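Local coordinates for periplasmic binding protein (Thermotoga lettingae TMO, PDB 4RY8) that binds the sugar 5-methylthioribose in a cleft between two lobes and probably hands it to a membrane transporter, at residues V24-F29 with A203-F208; Y123-Q128 with Y228-T233; F30-A35 with D254-G259. All coordinates share one frame; numbering follows the deposited sequence. Where two conformers were deposited one is given.

The three contacts divide the work of a two-lobed periplasmic binding protein. Contact 3 lies in the lobe built on the sheet that contains strand 17-22, contact 2 in the lobe built on the sheet that contains strand 226-230, and contact 1 spans the cleft between them. Along the chain the segments run 24-29, 30-35, 123-128, 203-208, 228-233 and 254-259, so each contact interleaves or encloses others, as expected of lobes assembled from discontinuous pieces. The centre of contact 1 is about 13 Å from that of contact 2 and about 12 Å from that of contact 3, with which it shares helix 28-44. All three reach the bound sugar.

Contact 1: V24-F29 with A203-F208; sequences VGEGSF and AMWDEF. With SR1 (5-S-methyl-5-thio-alpha-D-ribofuranose), chain G.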
loop_
_atom_site.group_PDB
_atom_site.type_symbol
_atom_site.label_atom_id
_atom_site.label_comp_id
_atom_site.label_asym_id
_atom_site.label_seq_id
_atom_site.Cartn_x
_atom_site.Cartn_y
_atom_site.Cartn_z
ATOM N N VAL C 24 -7.307 -21.148 -14.356
ATOM C CA VAL C 24 -8.469 -21.252 -13.494
ATOM C C VAL C 24 -9.592 -20.435 -14.120
ATOM O O VAL C 24 -9.347 -19.362 -14.635
ATOM C CB VAL C 24 -8.118 -20.707 -12.079
ATOM C CG1 VAL C 24 -9.362 -20.358 -11.263
ATOM C CG2 VAL C 24 -7.255 -21.717 -11.339
ATOM N N GLY C 25 -10.805 -20.958 -14.090
ATOM C CA GLY C 25 -11.944 -20.241 -14.658
ATOM C C GLY C 25 -13.188 -20.164 -13.787
ATOM O O GLY C 25 -14.182 -19.601 -14.228
ATOM N N GLU C 26 -13.145 -20.682 -12.554
ATOM C CA GLU C 26 -14.337 -20.750 -11.707
ATOM C C GLU C 26 -14.746 -19.408 -11.074
ATOM O O GLU C 26 -13.928 -18.657 -10.628
ATOM C CB GLU C 26 -14.192 -21.823 -10.618
ATOM C CG GLU C 26 -13.228 -21.527 -9.489
ATOM C CD GLU C 26 -13.310 -22.580 -8.386
ATOM O OE1 GLU C 26 -14.411 -22.793 -7.814
ATOM O OE2 GLU C 26 -12.280 -23.188 -8.096
ATOM N N GLY C 27 -16.035 -19.131 -11.036
ATOM C CA GLY C 27 -16.545 -17.961 -10.315
ATOM C C GLY C 27 -16.652 -16.716 -11.184
ATOM O O GLY C 27 -15.967 -16.601 -12.219
ATOM N N SER C 28 -17.509 -15.785 -10.746
ATOM C CA SER C 28 -17.815 -14.573 -11.509
ATOM C C SER C 28 -16.619 -13.623 -11.808
ATOM O O SER C 28 -16.531 -13.068 -12.903
ATOM C CB SER C 28 -19.001 -13.805 -10.851
ATOM O OG SER C 28 -19.148 -12.542 -11.488
ATOM N N PHE C 29 -15.703 -13.418 -10.879
ATOM C CA PHE C 29 -14.478 -12.669 -11.202
ATOM C C PHE C 29 -13.872 -13.120 -12.526
ATOM O O PHE C 29 -13.619 -12.318 -13.409
ATOM C CB PHE C 29 -13.413 -12.774 -10.094
ATOM C CG PHE C 29 -12.096 -12.126 -10.471
ATOM C CD1 PHE C 29 -11.163 -12.784 -11.289
ATOM C CD2 PHE C 29 -11.814 -10.855 -10.057
ATOM C CE1 PHE C 29 -9.977 -12.166 -11.672
ATOM C CE2 PHE C 29 -10.654 -10.227 -10.428
ATOM C CZ PHE C 29 -9.722 -10.882 -11.229
ATOM N N ALA C 203 -10.486 -13.185 3.755
ATOM C CA ALA C 203 -10.579 -14.125 2.639
ATOM C C ALA C 203 -10.038 -13.462 1.406
ATOM O O ALA C 203 -10.574 -12.457 0.920
ATOM C CB ALA C 203 -12.012 -14.541 2.413
ATOM N N MET C 204 -8.992 -14.045 0.858
ATOM C CA MET C 204 -8.187 -13.385 -0.181
ATOM C C MET C 204 -8.664 -13.641 -1.653
ATOM O O MET C 204 -7.973 -13.314 -2.578
ATOM C CB MET C 204 -6.711 -13.767 0.060
ATOM C CG MET C 204 -6.043 -13.118 1.313
ATOM S SD MET C 204 -6.322 -11.286 1.415
ATOM C CE MET C 204 -5.055 -10.851 2.596
ATOM N N TRP C 205 -9.837 -14.233 -1.843
ATOM C CA TRP C 205 -10.506 -14.327 -3.178
ATOM C C TRP C 205 -12.015 -14.269 -2.934
ATOM O O TRP C 205 -12.443 -14.843 -1.946
ATOM C CB TRP C 205 -10.052 -15.662 -3.841
ATOM C CG TRP C 205 -10.736 -16.067 -5.115
ATOM C CD1 TRP C 205 -11.321 -15.257 -6.053
ATOM C CD2 TRP C 205 -10.853 -17.379 -5.604
ATOM N NE1 TRP C 205 -11.814 -15.998 -7.083
ATOM C CE2 TRP C 205 -11.541 -17.316 -6.833
ATOM C CE3 TRP C 205 -10.456 -18.623 -5.114
ATOM C CZ2 TRP C 205 -11.843 -18.455 -7.574
ATOM C CZ3 TRP C 205 -10.757 -19.737 -5.836
ATOM C CH2 TRP C 205 -11.418 -19.665 -7.052
ATOM N N ASP C 206 -12.851 -13.573 -3.754
ATOM C CA ASP C 206 -14.258 -13.520 -3.433
ATOM C C ASP C 206 -14.969 -14.878 -3.367
ATOM O O ASP C 206 -15.959 -15.003 -2.660
ATOM C CB ASP C 206 -15.095 -12.476 -4.285
ATOM C CG ASP C 206 -15.104 -12.770 -5.793
ATOM O OD1 ASP C 206 -14.431 -13.700 -6.274
ATOM O OD2 ASP C 206 -15.840 -12.046 -6.541
ATOM N N GLU C 207 -14.476 -15.902 -4.057
ATOM C CA GLU C 207 -15.055 -17.254 -3.947
ATOM C C GLU C 207 -14.852 -17.885 -2.549
ATOM O O GLU C 207 -15.747 -18.581 -2.029
ATOM C CB GLU C 207 -14.517 -18.167 -5.053
ATOM C CG GLU C 207 -14.973 -17.766 -6.443
ATOM C CD GLU C 207 -16.479 -17.810 -6.612
ATOM O OE1 GLU C 207 -17.122 -18.837 -6.283
ATOM O OE2 GLU C 207 -17.038 -16.814 -7.099
ATOM N N PHE C 208 -13.730 -17.595 -1.925
ATOM C CA PHE C 208 -13.491 -18.017 -0.545
ATOM C C PHE C 208 -14.476 -17.241 0.361
ATOM O O PHE C 208 -15.147 -17.799 1.222
ATOM C CB PHE C 208 -12.083 -17.644 -0.086
ATOM C CG PHE C 208 -10.940 -18.454 -0.685
ATOM C CD1 PHE C 208 -11.024 -19.825 -0.960
ATOM C CD2 PHE C 208 -9.717 -17.836 -0.826
ATOM C CE1 PHE C 208 -9.922 -20.483 -1.473
ATOM C CE2 PHE C 208 -8.615 -18.502 -1.319
ATOM C CZ PHE C 208 -8.721 -19.828 -1.626
HETATM C CS SR1 G . -7.122 -18.650 -7.415
HETATM S S SR1 G . -6.303 -17.085 -7.618
HETATM C C5 SR1 G . -7.802 -16.101 -7.373
HETATM C C4 SR1 G . -7.509 -14.607 -7.483
HETATM O O4 SR1 G . -6.955 -14.408 -8.743
HETATM C C1 SR1 G . -7.478 -13.220 -9.369
HETATM O O1 SR1 G . -6.418 -12.339 -9.529
HETATM C C2 SR1 G . -8.547 -12.607 -8.478
HETATM O O2 SR1 G . -8.262 -11.311 -7.885
HETATM C C3 SR1 G . -8.718 -13.682 -7.423
HETATM O O3 SR1 G . -8.846 -13.101 -6.132
HETATM O O HOH W 1 -13.515 -16.127 -9.448
HETATM O O HOH W 2 -16.706 -21.398 -6.230
HETATM O O HOH W 3 -15.760 -14.728 -8.346
#
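Phe29 and Trp205, brought from the two lobes, each turn a ring face to the bound methylthioribose. Phe29 lays its ring against the furanose, with CZ 3.5 Å from SR1 C2; CG anti to the backbone N carries the ring out to the sugar. Trp205 places one indole face under SR1 C5, while its CD1 approaches SR1 O3 to 3.3 Å. On the opposite indole face sits CB of Glu207, over the centre of the ring, so the indole is held between the sugar and the first turn of helix 206-219. Its rim is fixed as well: NE1 donates to water 1 at 2.9 Å, and this water in turn donates to Glu26 O. Beside them, Glu26 CG meets the indole edge 3.6 Å from CH2 of Trp205, the carboxylate plane standing 86° to the ring. An alanine in place of Trp205 would remove the indole and would probably cost both the apolar surface against SR1 C5 and the water bridge to Glu26. Farther out, water 3 accepts from Phe29 N at 2.9 Å and lies within hydrogen-bonding distance of Asp206 OD1 and Glu207 OE2, joining the start of helix 28-44 to that of helix 206-219. Gly27 is pressed close, its CA 3.4 Å from Glu207 OE2, where a CB would collide with that oxygen. The acids have partners of their own: Glu207 pairs with Lys210, and Glu26 OE2 accepts from Gly178 N and is hydrogen-bonded to Thr180 OG1, which holds the carboxylate beyond the indole edge. Aromatic rings from both lobes against the sugar, with the two helix starts joined by water beside it, are consistent with the closed, sugar-bound cleft of a type I periplasmic binding protein.

Contact 2: Y123-Q128 with Y228-T233; sequences YLISKQ and YSVDVT. With SR1 (5-S-methyl-5-thio-alpha-D-ribofuranose), chain G.
Ile125 lies across the backbone of strand 226-230, its CD1 resting 3.2 Å from Ser229 O and 3.7 Å from Tyr228 CB. CG1 stands anti to the backbone N (chi1 -168°), which sends the longer branch toward Tyr228 and leaves CG2 to face Val230, 4.2 Å from its CG2. One residue thus covers three successive positions of the strand. A turn later, Gln128 brings its CG to the edge of the Tyr228 ring, 4.0 Å from CE2 and near the ring plane, where Ile125 CD1 also comes up. The Gln128 amide is steeply inclined to that ring, its plane turned by 70°. At its far end Tyr228 is fixed by a hydrogen bond from its hydroxyl to Asp132, so both rim contacts and tip are defined. The helix axis passes 8.4 Å from that of the strand and runs nearly antiparallel to it, at 174°, as in the layered alpha/beta lobes of type I periplasmic binding proteins, where helices cover the faces of a largely parallel sheet. Here the strand lies between strands 200-203 and 247-252, and helix 118-132 covers one side. Next along the chain Asp231 has a positive phi, and its carboxylate grips the sugar with both oxygens: OD1 accepts from SR1 O2 at 2.7 Å and OD2 from SR1 O3 at 2.5 Å. OD2 also accepts from the backbone N of Asp206, a second donor that would be expected to stabilise the negative charge. On its other side the helix faces the second subunit, where Lys127 forms a salt bridge with Asp117 of that chain and Tyr123 hydrogen-bonds to the same residue.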
loop_
_atom_site.group_PDB
_atom_site.type_symbol
_atom_site.label_atom_id
_atom_site.label_comp_id
_atom_site.label_asym_id
_atom_site.label_seq_id
_atom_site.Cartn_x
_atom_site.Cartn_y
_atom_site.Cartn_z
ATOM N N TYR C 123 -2.391 -5.335 1.688
ATOM C CA TYR C 123 -2.190 -4.326 2.678
ATOM C C TYR C 123 -3.512 -3.593 2.946
ATOM O O TYR C 123 -3.924 -3.431 4.078
ATOM C CB TYR C 123 -1.163 -3.282 2.217
ATOM C CG TYR C 123 -1.022 -2.251 3.291
ATOM C CD1 TYR C 123 -0.523 -2.626 4.527
ATOM C CD2 TYR C 123 -1.534 -0.939 3.153
ATOM C CE1 TYR C 123 -0.447 -1.732 5.562
ATOM C CE2 TYR C 123 -1.442 -0.027 4.203
ATOM C CZ TYR C 123 -0.886 -0.447 5.414
ATOM O OH TYR C 123 -0.774 0.379 6.523
ATOM N N LEU C 124 -4.208 -3.201 1.905
ATOM C CA LEU C 124 -5.419 -2.404 2.165
ATOM C C LEU C 124 -6.466 -3.201 2.913
ATOM O O LEU C 124 -7.063 -2.702 3.878
ATOM C CB LEU C 124 -6.017 -1.849 0.887
ATOM C CG LEU C 124 -5.290 -0.750 0.120
ATOM C CD1 LEU C 124 -6.069 -0.480 -1.161
ATOM C CD2 LEU C 124 -5.090 0.530 0.925
ATOM N N ILE C 125 -6.700 -4.443 2.504
ATOM C CA ILE C 125 -7.784 -5.193 3.150
ATOM C C ILE C 125 -7.352 -5.615 4.533
ATOM O O ILE C 125 -8.177 -5.577 5.455
ATOM C CB ILE C 125 -8.350 -6.373 2.303
ATOM C CG1 ILE C 125 -9.643 -6.887 2.916
ATOM C CG2 ILE C 125 -7.288 -7.524 2.222
ATOM C CD1 ILE C 125 -10.870 -5.989 2.841
ATOM N N SER C 126 -6.097 -6.081 4.694
ATOM C CA SER C 126 -5.643 -6.507 6.024
ATOM C C SER C 126 -5.632 -5.355 7.068
ATOM O O SER C 126 -6.076 -5.557 8.205
ATOM C CB SER C 126 -4.258 -7.289 5.984
ATOM O OG SER C 126 -4.232 -8.240 4.947
ATOM N N LYS C 127 -5.142 -4.175 6.686
ATOM C CA LYS C 127 -5.208 -2.958 7.522
ATOM C C LYS C 127 -6.646 -2.545 7.849
ATOM O O LYS C 127 -6.891 -2.092 8.953
ATOM C CB LYS C 127 -4.552 -1.747 6.857
ATOM C CG LYS C 127 -5.046 -0.429 7.481
ATOM C CD LYS C 127 -4.426 0.802 6.893
ATOM C CE LYS C 127 -5.156 1.303 5.689
ATOM N NZ LYS C 127 -4.337 2.298 4.953
ATOM N N GLN C 128 -7.575 -2.725 6.907
ATOM C CA GLN C 128 -8.988 -2.329 7.138
ATOM C C GLN C 128 -9.552 -3.192 8.284
ATOM O O GLN C 128 -10.203 -2.704 9.184
ATOM C CB GLN C 128 -9.791 -2.552 5.878
ATOM C CG GLN C 128 -11.233 -2.107 5.953
ATOM C CD GLN C 128 -11.323 -0.633 5.846
ATOM O OE1 GLN C 128 -10.296 0.053 5.840
ATOM N NE2 GLN C 128 -12.540 -0.123 5.727
ATOM N N TYR C 228 -13.899 -9.661 5.642
ATOM C CA TYR C 228 -13.091 -8.801 4.781
ATOM C C TYR C 228 -12.615 -9.688 3.634
ATOM O O TYR C 228 -12.120 -10.797 3.876
ATOM C CB TYR C 228 -11.890 -8.214 5.573
ATOM C CG TYR C 228 -12.385 -7.359 6.748
ATOM C CD1 TYR C 228 -12.863 -7.957 7.922
ATOM C CD2 TYR C 228 -12.453 -5.974 6.665
ATOM C CE1 TYR C 228 -13.350 -7.204 8.976
ATOM C CE2 TYR C 228 -12.952 -5.227 7.725
ATOM C CZ TYR C 228 -13.403 -5.839 8.856
ATOM O OH TYR C 228 -13.896 -5.125 9.891
ATOM N N SER C 229 -12.774 -9.219 2.395
ATOM C CA SER C 229 -12.351 -9.994 1.233
ATOM C C SER C 229 -11.601 -9.165 0.186
ATOM O O SER C 229 -11.325 -7.982 0.349
ATOM C CB SER C 229 -13.567 -10.635 0.593
ATOM O OG SER C 229 -14.352 -9.569 0.024
ATOM N N VAL C 230 -11.250 -9.847 -0.879
ATOM C CA VAL C 230 -10.789 -9.249 -2.067
ATOM C C VAL C 230 -11.797 -9.570 -3.173
ATOM O O VAL C 230 -12.485 -10.608 -3.131
ATOM C CB VAL C 230 -9.392 -9.837 -2.392
ATOM C CG1 VAL C 230 -8.815 -9.293 -3.652
ATOM C CG2 VAL C 230 -8.452 -9.530 -1.270
ATOM N N ASP C 231 -11.773 -8.736 -4.210
ATOM C CA ASP C 231 -12.565 -8.873 -5.430
ATOM C C ASP C 231 -13.954 -8.288 -5.221
ATOM O O ASP C 231 -14.462 -8.229 -4.119
ATOM C CB ASP C 231 -12.678 -10.296 -6.017
ATOM C CG ASP C 231 -11.324 -10.942 -6.240
ATOM O OD1 ASP C 231 -10.433 -10.257 -6.777
ATOM O OD2 ASP C 231 -11.146 -12.135 -5.863
ATOM N N VAL C 232 -14.514 -7.810 -6.316
ATOM C CA VAL C 232 -15.890 -7.312 -6.303
ATOM C C VAL C 232 -16.547 -7.732 -7.629
ATOM O O VAL C 232 -15.908 -7.734 -8.715
ATOM C CB VAL C 232 -15.916 -5.805 -6.006
ATOM C CG1 VAL C 232 -15.199 -5.029 -7.103
ATOM C CG2 VAL C 232 -17.344 -5.308 -5.775
ATOM N N THR C 233 -17.796 -8.169 -7.512
ATOM C CA THR C 233 -18.651 -8.479 -8.659
ATOM C C THR C 233 -20.069 -8.079 -8.250
ATOM O O THR C 233 -20.303 -7.711 -7.096
ATOM C CB THR C 233 -18.666 -9.976 -9.019
ATOM O OG1 THR C 233 -19.283 -10.708 -7.958
ATOM C CG2 THR C 233 -17.261 -10.528 -9.265
HETATM C CS SR1 G . -7.122 -18.650 -7.415
HETATM S S SR1 G . -6.303 -17.085 -7.618
HETATM C C5 SR1 G . -7.802 -16.101 -7.373
HETATM C C4 SR1 G . -7.509 -14.607 -7.483
HETATM O O4 SR1 G . -6.955 -14.408 -8.743
HETATM C C1 SR1 G . -7.478 -13.220 -9.369
HETATM O O1 SR1 G . -6.418 -12.339 -9.529
HETATM C C2 SR1 G . -8.547 -12.607 -8.478
HETATM O O2 SR1 G . -8.262 -11.311 -7.885
HETATM C C3 SR1 G . -8.718 -13.682 -7.423
HETATM O O3 SR1 G . -8.846 -13.101 -6.132
#

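Contact 3: F30-A35 with D254-G259; sequences FERYLA and DSYAVG. With SR1 (5-S-methyl-5-thio-alpha-D-ribofuranose), chain G.
The carbonyl oxygen of Ser255 has two grips on it: the backbone N of Gly259 donates from 2.8 Å within its own helix, and CA of Tyr33 directs a C-H toward it from 3.3 Å across the interface. Two further CA-H...O contacts continue the seam, from Tyr256 CA to Arg32 O at 3.4 Å and from Gly259 CA to Tyr33 O at 3.5 Å. Such contacts need close backbones, and the helix axes indeed approach to 6.7 Å, crossing at -42°. Gly259 makes this possible, since a CB there would collide with Tyr33 O. The Ser255-Gly259 spacing, the crossing and the CA-H...O contacts recall the GASright pairing known from membrane helices. Tyr33 has CG anti to the backbone N, which lays its ring over Gly259: that residue's CA sits 3.8 Å from the ring centroid, 9° off the normal, a CH-pi contact, while Val258 CG1 packs on CE2. At the solvent side Tyr256 extends its ring so that CE1 lies 3.9 Å from Ala35 CB, and its hydroxyl hydrogen-bonds to Ser39. In the conformer described, the Arg32 guanidinium runs nearly parallel to that ring, 16° apart, with Ala35 CB against one of its faces. Ser255 OG hydrogen-bonds to Phe29 O, tying the two helix starts together. Helix 255-270 follows strand 247-252 of the other lobe's sheet and here packs on helix 28-44, whose opposite side sends Phe30 and Leu34 to strand 17-22; Tyr33 meets Phe102, and Phe30 reaches His79 and the sugar.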
loop_
_atom_site.group_PDB
_atom_site.type_symbol
_atom_site.label_atom_id
_atom_site.label_comp_id
_atom_site.label_asym_id
_atom_site.label_seq_id
_atom_site.Cartn_x
_atom_site.Cartn_y
_atom_site.Cartn_z
ATOM N N PHE C 30 -13.670 -14.418 -12.657
ATOM C CA PHE C 30 -12.975 -14.969 -13.794
ATOM C C PHE C 30 -13.884 -14.957 -15.024
ATOM O O PHE C 30 -13.414 -14.723 -16.135
ATOM C CB PHE C 30 -12.467 -16.370 -13.461
ATOM C CG PHE C 30 -11.225 -16.369 -12.614
ATOM C CD1 PHE C 30 -10.036 -15.875 -13.133
ATOM C CD2 PHE C 30 -11.222 -16.884 -11.329
ATOM C CE1 PHE C 30 -8.869 -15.852 -12.363
ATOM C CE2 PHE C 30 -10.075 -16.877 -10.562
ATOM C CZ PHE C 30 -8.887 -16.370 -11.082
ATOM N N GLU C 31 -15.189 -15.132 -14.831
ATOM C CA GLU C 31 -16.123 -15.088 -15.970
ATOM C C GLU C 31 -16.191 -13.688 -16.538
ATOM O O GLU C 31 -16.323 -13.491 -17.738
ATOM C CB GLU C 31 -17.529 -15.557 -15.560
ATOM C CG GLU C 31 -17.579 -16.990 -15.018
ATOM C CD GLU C 31 -18.865 -17.316 -14.256
ATOM O OE1 GLU C 31 -19.860 -16.589 -14.400
ATOM O OE2 GLU C 31 -18.889 -18.319 -13.527
ATOM N N ARG C 32 -16.075 -12.705 -15.669
ATOM C CA ARG C 32 -16.188 -11.311 -16.085
ATOM C C ARG C 32 -14.927 -10.867 -16.821
ATOM O O ARG C 32 -14.986 -10.115 -17.784
ATOM C CB ARG C 32 -16.498 -10.424 -14.881
ATOM C CG ARG C 32 -17.928 -10.591 -14.374
ATOM C CD ARG C 32 -18.938 -9.922 -15.306
ATOM N NE ARG C 32 -19.445 -10.835 -16.332
ATOM C CZ ARG C 32 -19.937 -10.451 -17.504
ATOM N NH1 ARG C 32 -20.371 -11.364 -18.361
ATOM N NH2 ARG C 32 -19.990 -9.159 -17.826
ATOM N N TYR C 33 -13.791 -11.366 -16.390
ATOM C CA TYR C 33 -12.500 -11.109 -17.061
ATOM C C TYR C 33 -12.566 -11.637 -18.474
ATOM O O TYR C 33 -12.213 -10.934 -19.437
ATOM C CB TYR C 33 -11.430 -11.823 -16.269
ATOM C CG TYR C 33 -10.038 -11.869 -16.850
ATOM C CD1 TYR C 33 -9.741 -12.637 -17.964
ATOM C CD2 TYR C 33 -8.999 -11.140 -16.262
ATOM C CE1 TYR C 33 -8.442 -12.713 -18.459
ATOM C CE2 TYR C 33 -7.707 -11.182 -16.783
ATOM C CZ TYR C 33 -7.433 -11.981 -17.876
ATOM O OH TYR C 33 -6.136 -12.043 -18.377
ATOM N N LEU C 34 -13.044 -12.880 -18.593
ATOM C CA LEU C 34 -13.245 -13.517 -19.904
ATOM C C LEU C 34 -14.204 -12.720 -20.791
ATOM O O LEU C 34 -13.891 -12.473 -21.950
ATOM C CB LEU C 34 -13.706 -14.972 -19.749
ATOM C CG LEU C 34 -13.847 -15.734 -21.068
ATOM C CD1 LEU C 34 -12.464 -15.922 -21.659
ATOM C CD2 LEU C 34 -14.594 -17.053 -20.897
ATOM N N ALA C 35 -15.342 -12.285 -20.248
ATOM C CA ALA C 35 -16.242 -11.439 -21.014
ATOM C C ALA C 35 -15.515 -10.179 -21.510
ATOM O O ALA C 35 -15.640 -9.832 -22.679
ATOM C CB ALA C 35 -17.476 -11.052 -20.206
ATOM N N ASP C 254 -12.303 -3.765 -11.377
ATOM C CA ASP C 254 -13.263 -4.273 -12.356
ATOM C C ASP C 254 -12.587 -5.345 -13.233
ATOM O O ASP C 254 -11.876 -4.980 -14.149
ATOM C CB ASP C 254 -13.753 -3.122 -13.238
ATOM C CG ASP C 254 -14.831 -3.549 -14.210
ATOM O OD1 ASP C 254 -15.198 -4.738 -14.232
ATOM O OD2 ASP C 254 -15.315 -2.671 -14.946
ATOM N N SER C 255 -12.861 -6.643 -12.989
ATOM C CA SER C 255 -12.145 -7.749 -13.697
ATOM C C SER C 255 -12.386 -7.711 -15.204
ATOM O O SER C 255 -11.524 -8.110 -15.978
ATOM C CB SER C 255 -12.540 -9.124 -13.141
ATOM O OG SER C 255 -13.944 -9.334 -13.185
ATOM N N TYR C 256 -13.543 -7.199 -15.602
ATOM C CA TYR C 256 -13.904 -6.985 -17.008
ATOM C C TYR C 256 -12.889 -6.088 -17.710
ATOM O O TYR C 256 -12.451 -6.383 -18.803
ATOM C CB TYR C 256 -15.329 -6.342 -17.075
ATOM C CG TYR C 256 -15.982 -6.216 -18.463
ATOM C CD1 TYR C 256 -16.695 -7.273 -19.032
ATOM C CD2 TYR C 256 -15.902 -5.020 -19.188
ATOM C CE1 TYR C 256 -17.284 -7.148 -20.294
ATOM C CE2 TYR C 256 -16.491 -4.891 -20.442
ATOM C CZ TYR C 256 -17.175 -5.954 -20.992
ATOM O OH TYR C 256 -17.757 -5.807 -22.233
ATOM N N ALA C 257 -12.545 -4.974 -17.075
ATOM C CA ALA C 257 -11.513 -4.057 -17.553
ATOM C C ALA C 257 -10.119 -4.701 -17.449
ATOM O O ALA C 257 -9.231 -4.400 -18.220
ATOM C CB ALA C 257 -11.523 -2.798 -16.724
ATOM N N VAL C 258 -9.904 -5.558 -16.473
ATOM C CA VAL C 258 -8.601 -6.220 -16.409
ATOM C C VAL C 258 -8.495 -7.108 -17.648
ATOM O O VAL C 258 -7.438 -7.194 -18.280
ATOM C CB VAL C 258 -8.399 -7.022 -15.123
ATOM C CG1 VAL C 258 -7.106 -7.832 -15.199
ATOM C CG2 VAL C 258 -8.375 -6.095 -13.923
ATOM N N GLY C 259 -9.590 -7.770 -17.999
ATOM C CA GLY C 259 -9.606 -8.659 -19.145
ATOM C C GLY C 259 -9.458 -7.940 -20.470
ATOM O O GLY C 259 -8.726 -8.396 -21.321
HETATM C CS SR1 G . -7.122 -18.650 -7.415
HETATM S S SR1 G . -6.303 -17.085 -7.618
HETATM C C5 SR1 G . -7.802 -16.101 -7.373
HETATM C C4 SR1 G . -7.509 -14.607 -7.483
HETATM O O4 SR1 G . -6.955 -14.408 -8.743
HETATM C C1 SR1 G . -7.478 -13.220 -9.369
HETATM O O1 SR1 G . -6.418 -12.339 -9.529
HETATM C C2 SR1 G . -8.547 -12.607 -8.478
HETATM O O2 SR1 G . -8.262 -11.311 -7.885
HETATM C C3 SR1 G . -8.718 -13.682 -7.423
HETATM O O3 SR1 G . -8.846 -13.101 -6.132
#